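Long-range contacts in tryptophan decarboxylase 1 (Oryza sativa subsp. japonica, PDB 6KHO), which uses pyridoxal 5'-phosphate to decarboxylate L-tryptophan to tryptamine and 5-hydroxy-L-tryptophan to serotonin, serving serotonin biosynthesis in rice: residues E49-L54 with N466-Y472; G165-G169 with V343-H347; V321-S327 with T339-R344. All coordinates share one frame; numbering follows the deposited sequence.

Contact 1 (E49-L54 with N466-Y472); sequences ESMPVL and NKTGKAY
The phenol ring of Tyr472 carries Leu54 on one face: methyl CD2 stands 3.7 Å from the ring centroid and only 5° off the normal, a well-centred CH-pi contact. The other methyl, CD1, spans from Tyr472 CD1 at 3.5 Å to Asn466 CB at 3.6 Å. Asn466 OD1 lies at the ring's edge, in its plane, while accepting from Val473 N, and the ring of Phe100 meets that of Tyr472 at a steep angle. Val53 CG1 sits oblique to the ring, the side chains crossing at about a right angle; anti to the backbone N (chi1 -178°), it presses on Tyr472 CB at 3.4 Å. With an alanine in place of Tyr472, Leu54 CD2 is likely to lose the ring face it packs on, and a gap would probably open beside both leucine methyls.

The backbones meet where helix 451-468 ends. Gly469, the first residue to leave the helix, has positive phi and passes close to Pro52, leaving little room for a beta carbon; its O accepts from Val53 N at 3.3 Å, with the donor tilted from the carbonyl plane. Waters bridge further: one accepts from Leu54 N at 3.0 Å and donates to both Asn466 O and Ala471 O, and another links Glu49 OE2 to Lys470 NZ, which stand 4.7 Å apart. Glu49 OE1 is taken by His497.

With a single direct hydrogen bond, the join between the loop after helix 27-47 and the turn after helix 451-468 rests on apolar fit around Tyr472, with water bridges in place of a salt bridge.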
loop_
_atom_site.group_PDB
_atom_site.type_symbol
_atom_site.label_atom_id
_atom_site.label_comp_id
_atom_site.label_asym_id
_atom_site.label_seq_id
_atom_site.Cartn_x
_atom_site.Cartn_y
_atom_site.Cartn_z
ATOM N N GLU A 49 23.117 1.511 17.556
ATOM C CA GLU A 49 24.470 1.308 17.047
ATOM C C GLU A 49 25.211 0.227 17.825
ATOM O O GLU A 49 26.084 -0.455 17.274
ATOM C CB GLU A 49 25.248 2.628 17.089
ATOM C CG GLU A 49 26.685 2.521 16.569
ATOM C CD GLU A 49 27.447 3.840 16.618
ATOM O OE1 GLU A 49 26.820 4.909 16.805
ATOM O OE2 GLU A 49 28.685 3.810 16.473
ATOM N N SER A 50 24.870 0.057 19.098
ATOM C CA SER A 50 25.498 -0.920 19.975
ATOM C C SER A 50 24.967 -2.327 19.759
ATOM O O SER A 50 25.548 -3.280 20.287
ATOM C CB SER A 50 25.277 -0.513 21.439
ATOM O OG SER A 50 23.953 -0.835 21.853
ATOM N N MET A 51 23.873 -2.479 19.019
ATOM C CA MET A 51 23.339 -3.786 18.687
ATOM C C MET A 51 24.022 -4.327 17.431
ATOM O O MET A 51 24.530 -3.557 16.610
ATOM C CB MET A 51 21.834 -3.698 18.452
ATOM C CG MET A 51 21.054 -2.992 19.563
ATOM S SD MET A 51 19.294 -2.912 19.147
ATOM C CE MET A 51 18.599 -2.180 20.633
ATOM N N PRO A 52 24.067 -5.645 17.261
ATOM C CA PRO A 52 24.527 -6.189 15.978
ATOM C C PRO A 52 23.520 -5.838 14.888
ATOM O O PRO A 52 22.313 -5.988 15.077
ATOM C CB PRO A 52 24.596 -7.700 16.234
ATOM C CG PRO A 52 23.630 -7.929 17.378
ATOM C CD PRO A 52 23.713 -6.699 18.230
ATOM N N VAL A 53 24.021 -5.344 13.752
ATOM C CA VAL A 53 23.118 -4.945 12.666
ATOM C C VAL A 53 22.233 -6.112 12.256
ATOM O O VAL A 53 21.005 -5.980 12.164
ATOM C CB VAL A 53 23.906 -4.392 11.470
ATOM C CG1 VAL A 53 22.921 -3.949 10.393
ATOM C CG2 VAL A 53 24.789 -3.233 11.900
ATOM N N LEU A 54 22.840 -7.276 12.004
ATOM C CA LEU A 54 22.080 -8.482 11.691
ATOM C C LEU A 54 21.840 -9.294 12.958
ATOM O O LEU A 54 22.706 -9.340 13.830
ATOM C CB LEU A 54 22.821 -9.351 10.675
ATOM C CG LEU A 54 22.922 -8.756 9.272
ATOM C CD1 LEU A 54 24.029 -9.445 8.494
ATOM C CD2 LEU A 54 21.590 -8.885 8.558
ATOM N N ASN A 466 29.789 -9.161 8.278
ATOM C CA ASN A 466 28.442 -9.278 8.838
ATOM C C ASN A 466 28.434 -9.987 10.194
ATOM O O ASN A 466 27.643 -9.625 11.074
ATOM C CB ASN A 466 27.520 -9.995 7.856
ATOM C CG ASN A 466 27.249 -9.168 6.594
ATOM O OD1 ASN A 466 27.533 -7.965 6.546
ATOM N ND2 ASN A 466 26.714 -9.816 5.571
ATOM N N LYS A 467 29.282 -11.010 10.385
ATOM C CA LYS A 467 29.315 -11.699 11.679
ATOM C C LYS A 467 29.814 -10.785 12.789
ATOM O O LYS A 467 29.496 -11.011 13.963
ATOM C CB LYS A 467 30.199 -12.950 11.607
ATOM C CG LYS A 467 31.632 -12.643 11.199
ATOM C CD LYS A 467 32.620 -13.776 11.481
ATOM C CE LYS A 467 34.054 -13.247 11.480
ATOM N NZ LYS A 467 34.229 -12.130 12.456
ATOM N N THR A 468 30.575 -9.753 12.427
ATOM C CA THR A 468 31.075 -8.771 13.384
ATOM C C THR A 468 29.943 -8.053 14.124
ATOM O O THR A 468 30.076 -7.718 15.309
ATOM C CB THR A 468 31.953 -7.774 12.627
ATOM O OG1 THR A 468 33.257 -8.344 12.439
ATOM C CG2 THR A 468 32.092 -6.495 13.354
ATOM N N GLY A 469 28.826 -7.805 13.450
ATOM C CA GLY A 469 27.792 -6.972 14.015
ATOM C C GLY A 469 28.040 -5.486 13.888
ATOM O O GLY A 469 27.168 -4.697 14.273
ATOM N N LYS A 470 29.198 -5.076 13.378
ATOM C CA LYS A 470 29.498 -3.671 13.148
ATOM C C LYS A 470 29.347 -3.283 11.680
ATOM O O LYS A 470 29.806 -2.209 11.274
ATOM C CB LYS A 470 30.908 -3.344 13.649
ATOM C CG LYS A 470 31.111 -3.629 15.150
ATOM C CD LYS A 470 31.148 -2.343 15.977
ATOM C CE LYS A 470 29.747 -1.853 16.319
ATOM N NZ LYS A 470 29.757 -0.670 17.244
ATOM N N ALA A 471 28.714 -4.136 10.884
ATOM C CA ALA A 471 28.433 -3.847 9.486
ATOM C C ALA A 471 27.311 -4.755 9.018
ATOM O O ALA A 471 27.084 -5.827 9.583
ATOM C CB ALA A 471 29.667 -4.044 8.601
ATOM N N TYR A 472 26.587 -4.290 8.003
ATOM C CA TYR A 472 25.771 -5.155 7.163
ATOM C C TYR A 472 26.092 -4.771 5.729
ATOM O O TYR A 472 25.769 -3.661 5.292
ATOM C CB TYR A 472 24.287 -5.005 7.443
ATOM C CG TYR A 472 23.402 -5.888 6.592
ATOM C CD1 TYR A 472 23.914 -7.007 5.926
ATOM C CD2 TYR A 472 22.053 -5.597 6.438
ATOM C CE1 TYR A 472 23.095 -7.812 5.143
ATOM C CE2 TYR A 472 21.232 -6.392 5.668
ATOM C CZ TYR A 472 21.755 -7.495 5.020
ATOM O OH TYR A 472 20.928 -8.281 4.260
HETATM O O HOH W 1 26.529 -2.053 14.840
HETATM O O HOH W 2 29.845 1.473 15.628
HETATM O O HOH W 3 25.820 -7.529 11.521
HETATM O O HOH W 4 25.631 -10.502 13.464
#

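Contact 2 (G165-G169 with V343-H347); sequences GTGGG and VRDTH
Thr346 lays its methyl CG2 over the backbone of the Gly167-Gly168 peptide, 3.4 Å from Gly168 N and 3.6 Å from Gly167 C. Gly168 leaves room for it: a beta carbon there would fall about 3.0 Å from Thr346 CG2, a likely clash. From the same residue, Thr346 N donates to Thr166 O at 2.9 Å with a nearly straight N-H...O angle of 166°, almost in line with the C=O bond.

Next to it, Gly168 and Val343 form an antiparallel hydrogen-bonded pair: Val343 N gives to Gly168 O at 2.9 Å, and Gly168 N returns a bond to Val343 O at 3.1 Å. This joins strand 168-172, outermost within this chain in the large mixed sheet of a fold-type-I pyridoxal-phosphate enzyme, to strand 339-343, whose chain then turns into helix 346-353. Asp345 is the N-cap of that helix, OD1 accepting a weak bond from His347 N; its CG is anti to the backbone N (chi1 -168°), which also brings OD1 to 3.7 Å from Thr166 CB. Thr166 reaches across the turn with its hydroxyl, OG1 donating in the carbonyl plane to Arg344 O at 2.8 Å, while Gly167 O is held from outside by Asn158 ND2.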
loop_
_atom_site.group_PDB
_atom_site.type_symbol
_atom_site.label_atom_id
_atom_site.label_comp_id
_atom_site.label_asym_id
_atom_site.label_seq_id
_atom_site.Cartn_x
_atom_site.Cartn_y
_atom_site.Cartn_z
ATOM N N GLY A 165 -3.408 22.375 -18.473
ATOM C CA GLY A 165 -2.535 21.223 -18.334
ATOM C C GLY A 165 -3.298 19.926 -18.130
ATOM O O GLY A 165 -4.426 19.902 -17.635
ATOM N N THR A 166 -2.665 18.824 -18.539
ATOM C CA THR A 166 -3.195 17.484 -18.324
ATOM C C THR A 166 -2.298 16.631 -17.430
ATOM O O THR A 166 -2.616 15.460 -17.206
ATOM C CB THR A 166 -3.399 16.755 -19.666
ATOM O OG1 THR A 166 -2.121 16.499 -20.266
ATOM C CG2 THR A 166 -4.252 17.592 -20.642
ATOM N N GLY A 167 -1.175 17.170 -16.935
ATOM C CA GLY A 167 -0.292 16.405 -16.089
ATOM C C GLY A 167 -0.780 16.347 -14.651
ATOM O O GLY A 167 -1.669 17.086 -14.221
ATOM N N GLY A 168 -0.191 15.433 -13.894
ATOM C CA GLY A 168 -0.511 15.329 -12.485
ATOM C C GLY A 168 0.209 14.141 -11.883
ATOM O O GLY A 168 0.993 13.462 -12.553
ATOM N N GLY A 169 -0.066 13.906 -10.602
ATOM C CA GLY A 169 0.684 12.907 -9.867
ATOM C C GLY A 169 -0.178 12.187 -8.857
ATOM O O GLY A 169 -1.336 12.539 -8.628
ATOM N N VAL A 343 2.749 11.894 -14.229
ATOM C CA VAL A 343 2.401 11.548 -15.604
ATOM C C VAL A 343 2.084 12.823 -16.372
ATOM O O VAL A 343 1.589 13.801 -15.805
ATOM C CB VAL A 343 1.213 10.554 -15.677
ATOM C CG1 VAL A 343 1.530 9.266 -14.891
ATOM C CG2 VAL A 343 -0.059 11.182 -15.154
ATOM N N ARG A 344 2.358 12.810 -17.683
ATOM C CA ARG A 344 2.041 13.983 -18.483
ATOM C C ARG A 344 0.569 14.054 -18.871
ATOM O O ARG A 344 0.080 15.148 -19.181
ATOM C CB ARG A 344 2.928 14.029 -19.725
ATOM C CG ARG A 344 4.251 14.741 -19.424
ATOM C CD ARG A 344 5.221 14.642 -20.576
ATOM N NE ARG A 344 4.622 15.107 -21.814
ATOM C CZ ARG A 344 4.956 14.654 -23.016
ATOM N NH1 ARG A 344 5.877 13.706 -23.137
ATOM N NH2 ARG A 344 4.362 15.143 -24.094
ATOM N N ASP A 345 -0.163 12.937 -18.812
ATOM C CA ASP A 345 -1.590 12.937 -19.155
ATOM C C ASP A 345 -2.342 12.023 -18.193
ATOM O O ASP A 345 -2.430 10.814 -18.422
ATOM C CB ASP A 345 -1.803 12.503 -20.604
ATOM C CG ASP A 345 -3.220 12.765 -21.078
ATOM O OD1 ASP A 345 -4.070 13.110 -20.228
ATOM O OD2 ASP A 345 -3.488 12.634 -22.290
ATOM N N THR A 346 -2.929 12.605 -17.140
ATOM C CA THR A 346 -3.633 11.772 -16.171
ATOM C C THR A 346 -4.796 11.025 -16.811
ATOM O O THR A 346 -5.119 9.908 -16.391
ATOM C CB THR A 346 -4.104 12.617 -14.996
ATOM O OG1 THR A 346 -5.156 13.485 -15.427
ATOM C CG2 THR A 346 -2.950 13.446 -14.479
ATOM N N HIS A 347 -5.404 11.598 -17.853
ATOM C CA HIS A 347 -6.514 10.936 -18.536
ATOM C C HIS A 347 -6.125 9.545 -19.048
ATOM O O HIS A 347 -6.969 8.640 -19.090
ATOM C CB HIS A 347 -7.002 11.835 -19.677
ATOM C CG HIS A 347 -8.243 11.350 -20.363
ATOM N ND1 HIS A 347 -9.410 11.061 -19.685
ATOM C CD2 HIS A 347 -8.505 11.124 -21.675
ATOM C CE1 HIS A 347 -10.334 10.671 -20.548
ATOM N NE2 HIS A 347 -9.812 10.708 -21.762
#

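Contact 3 (V321-S327 with T339-R344)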
loop_
_atom_site.group_PDB
_atom_site.type_symbol
_atom_site.label_atom_id
_atom_site.label_comp_id
_atom_site.label_asym_id
_atom_site.label_seq_id
_atom_site.Cartn_x
_atom_site.Cartn_y
_atom_site.Cartn_z
ATOM N N VAL A 321 9.186 12.039 -21.849
ATOM C CA VAL A 321 8.707 10.732 -21.425
ATOM C C VAL A 321 7.257 10.855 -20.973
ATOM O O VAL A 321 6.718 11.947 -20.830
ATOM C CB VAL A 321 9.590 10.108 -20.317
ATOM C CG1 VAL A 321 11.035 10.052 -20.757
ATOM C CG2 VAL A 321 9.440 10.875 -19.017
ATOM N N ASP A 322 6.604 9.717 -20.767
ATOM C CA ASP A 322 5.203 9.733 -20.373
ATOM C C ASP A 322 5.002 9.765 -18.862
ATOM O O ASP A 322 3.977 10.280 -18.390
ATOM C CB ASP A 322 4.501 8.516 -20.954
ATOM C CG ASP A 322 4.424 8.590 -22.464
ATOM O OD1 ASP A 322 3.578 9.353 -22.959
ATOM O OD2 ASP A 322 5.230 7.930 -23.135
ATOM N N SER A 323 5.948 9.228 -18.102
ATOM C CA SER A 323 5.758 9.095 -16.663
ATOM C C SER A 323 7.114 8.914 -15.999
ATOM O O SER A 323 8.076 8.464 -16.624
ATOM C CB SER A 323 4.832 7.927 -16.340
ATOM O OG SER A 323 5.343 6.724 -16.876
ATOM N N ILE A 324 7.175 9.275 -14.719
ATOM C CA ILE A 324 8.401 9.160 -13.934
ATOM C C ILE A 324 7.989 8.945 -12.484
ATOM O O ILE A 324 7.019 9.540 -12.010
ATOM C CB ILE A 324 9.310 10.404 -14.091
ATOM C CG1 ILE A 324 10.536 10.311 -13.168
ATOM C CG2 ILE A 324 8.554 11.676 -13.792
ATOM C CD1 ILE A 324 11.681 11.265 -13.547
ATOM N N SER A 325 8.698 8.055 -11.794
ATOM C CA SER A 325 8.451 7.803 -10.384
ATOM C C SER A 325 9.759 7.876 -9.614
ATOM O O SER A 325 10.834 7.585 -10.150
ATOM C CB SER A 325 7.780 6.438 -10.152
ATOM O OG SER A 325 8.545 5.370 -10.708
ATOM N N MET A 326 9.651 8.283 -8.349
ATOM C CA MET A 326 10.758 8.224 -7.414
ATOM C C MET A 326 10.180 8.049 -6.016
ATOM O O MET A 326 8.996 8.312 -5.773
ATOM C CB MET A 326 11.642 9.477 -7.489
ATOM C CG MET A 326 10.871 10.749 -7.497
ATOM S SD MET A 326 10.747 11.426 -5.842
ATOM C CE MET A 326 12.201 12.452 -5.926
ATOM N N SER A 327 11.020 7.579 -5.100
ATOM C CA SER A 327 10.563 7.215 -3.760
ATOM C C SER A 327 11.222 8.098 -2.716
ATOM O O SER A 327 12.412 7.914 -2.403
ATOM C CB SER A 327 10.846 5.743 -3.473
ATOM O OG SER A 327 10.031 4.923 -4.292
ATOM N N THR A 339 5.973 6.569 -2.500
ATOM C CA THR A 339 6.501 6.639 -3.863
ATOM C C THR A 339 5.648 7.618 -4.645
ATOM O O THR A 339 4.418 7.535 -4.599
ATOM C CB THR A 339 6.485 5.271 -4.555
ATOM O OG1 THR A 339 7.260 4.343 -3.793
ATOM C CG2 THR A 339 7.070 5.368 -5.981
ATOM N N CYS A 340 6.292 8.541 -5.355
ATOM C CA CYS A 340 5.593 9.579 -6.101
ATOM C C CYS A 340 5.640 9.250 -7.587
ATOM O O CYS A 340 6.720 9.035 -8.135
ATOM C CB CYS A 340 6.226 10.946 -5.832
ATOM S SG CYS A 340 6.045 11.404 -4.073
ATOM N N LEU A 341 4.472 9.212 -8.228
ATOM C CA LEU A 341 4.359 8.985 -9.665
ATOM C C LEU A 341 3.836 10.246 -10.333
ATOM O O LEU A 341 2.819 10.791 -9.897
ATOM C CB LEU A 341 3.409 7.819 -9.960
ATOM C CG LEU A 341 2.927 7.715 -11.412
ATOM C CD1 LEU A 341 4.112 7.371 -12.337
ATOM C CD2 LEU A 341 1.820 6.682 -11.525
ATOM N N TYR A 342 4.505 10.687 -11.398
ATOM C CA TYR A 342 4.088 11.838 -12.193
ATOM C C TYR A 342 3.828 11.386 -13.622
ATOM O O TYR A 342 4.590 10.583 -14.163
ATOM C CB TYR A 342 5.158 12.941 -12.205
ATOM C CG TYR A 342 5.434 13.542 -10.843
ATOM C CD1 TYR A 342 6.391 12.989 -10.002
ATOM C CD2 TYR A 342 4.722 14.657 -10.393
ATOM C CE1 TYR A 342 6.651 13.539 -8.745
ATOM C CE2 TYR A 342 4.976 15.222 -9.139
ATOM C CZ TYR A 342 5.940 14.659 -8.325
ATOM O OH TYR A 342 6.191 15.198 -7.083
ATOM N N VAL A 343 2.749 11.894 -14.229
ATOM C CA VAL A 343 2.401 11.548 -15.604
ATOM C C VAL A 343 2.084 12.823 -16.372
ATOM O O VAL A 343 1.589 13.801 -15.805
ATOM C CB VAL A 343 1.213 10.554 -15.677
ATOM C CG1 VAL A 343 1.530 9.266 -14.891
ATOM C CG2 VAL A 343 -0.059 11.182 -15.154
ATOM N N ARG A 344 2.358 12.810 -17.683
ATOM C CA ARG A 344 2.041 13.983 -18.483
ATOM C C ARG A 344 0.569 14.054 -18.871
ATOM O O ARG A 344 0.080 15.148 -19.181
ATOM C CB ARG A 344 2.928 14.029 -19.725
ATOM C CG ARG A 344 4.251 14.741 -19.424
ATOM C CD ARG A 344 5.221 14.642 -20.576
ATOM N NE ARG A 344 4.622 15.107 -21.814
ATOM C CZ ARG A 344 4.956 14.654 -23.016
ATOM N NH1 ARG A 344 5.877 13.706 -23.137
ATOM N NH2 ARG A 344 4.362 15.143 -24.094
#
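Met326 O accepts from Cys340 N at 2.7 Å, the shortest of the bonds between these two strands, and the nearly straight N-H...O angle of 167° goes with a donor lying close to the line of the C=O bond. Methyl CG2 of Thr339 rests on the same oxygen at 3.5 Å. Met326 N answers with a bond to Cys340 O, and Ile324 and Tyr342 repeat this reciprocal pair of N-H...O hydrogen bonds, so hydrogen-bonded and non-hydrogen-bonded pairs alternate in an antiparallel ladder whose strand axes run at 168°.

The faces differ in chemistry. Ile324 CG2 meets Tyr342 CB at 4.0 Å on the face where Met326, Cys340 and Tyr342 pack against helix 133-149 and Tyr342 OH bonds to Leu143 O. On the face that carries Ser323, Ser325, Leu341 and Val343, Ser323 CB touches Val343 CG1 at 3.8 Å and Leu341 CD1 at 4.1 Å; the hydroxyls of Ser323 and Ser325 bond to the two ring nitrogens of His296, ND1 and NE2, an arrangement likely to fix the rotation of that ring. At the Asp322-Arg344 end, Arg344 NH1 donates to Val321 O at 3.0 Å from well above the carbonyl plane, its side chain bent at chi3 (54°).

At the other end Ser327 OG and Thr339 OG1 share a 2.9 Å hydrogen bond, and the Thr339 side chain lies about 5 Å from the bound cofactor. The inward-facing amides and carbonyls of Ile324, Met326, Cys340 and Tyr342 are thus paired in a buried setting, and the hydroxyl-rich end lies beside the pyridoxal-phosphate pocket near Thr175 and Lys330.

Contacts 2 and 3 belong to one seven-stranded mixed sheet. Their centres lie about 10 Å apart and they share Val343 and Arg344, because strand 339-343 has strand 168-172 on one flank and strand 323-326 on the other. Strand 339-343 is the strand antiparallel to both neighbours, as expected for the large domain of fold type I. Contact 1 is remote, its centre about 45 Å from that of contact 2 and about 36 Å from that of contact 3, on the opposite side of the chain's centre. Along the chain its segments come first and last, with 165-169, 321-327 and 339-347 between, so it ties an early loop to a late turn away from the sheet.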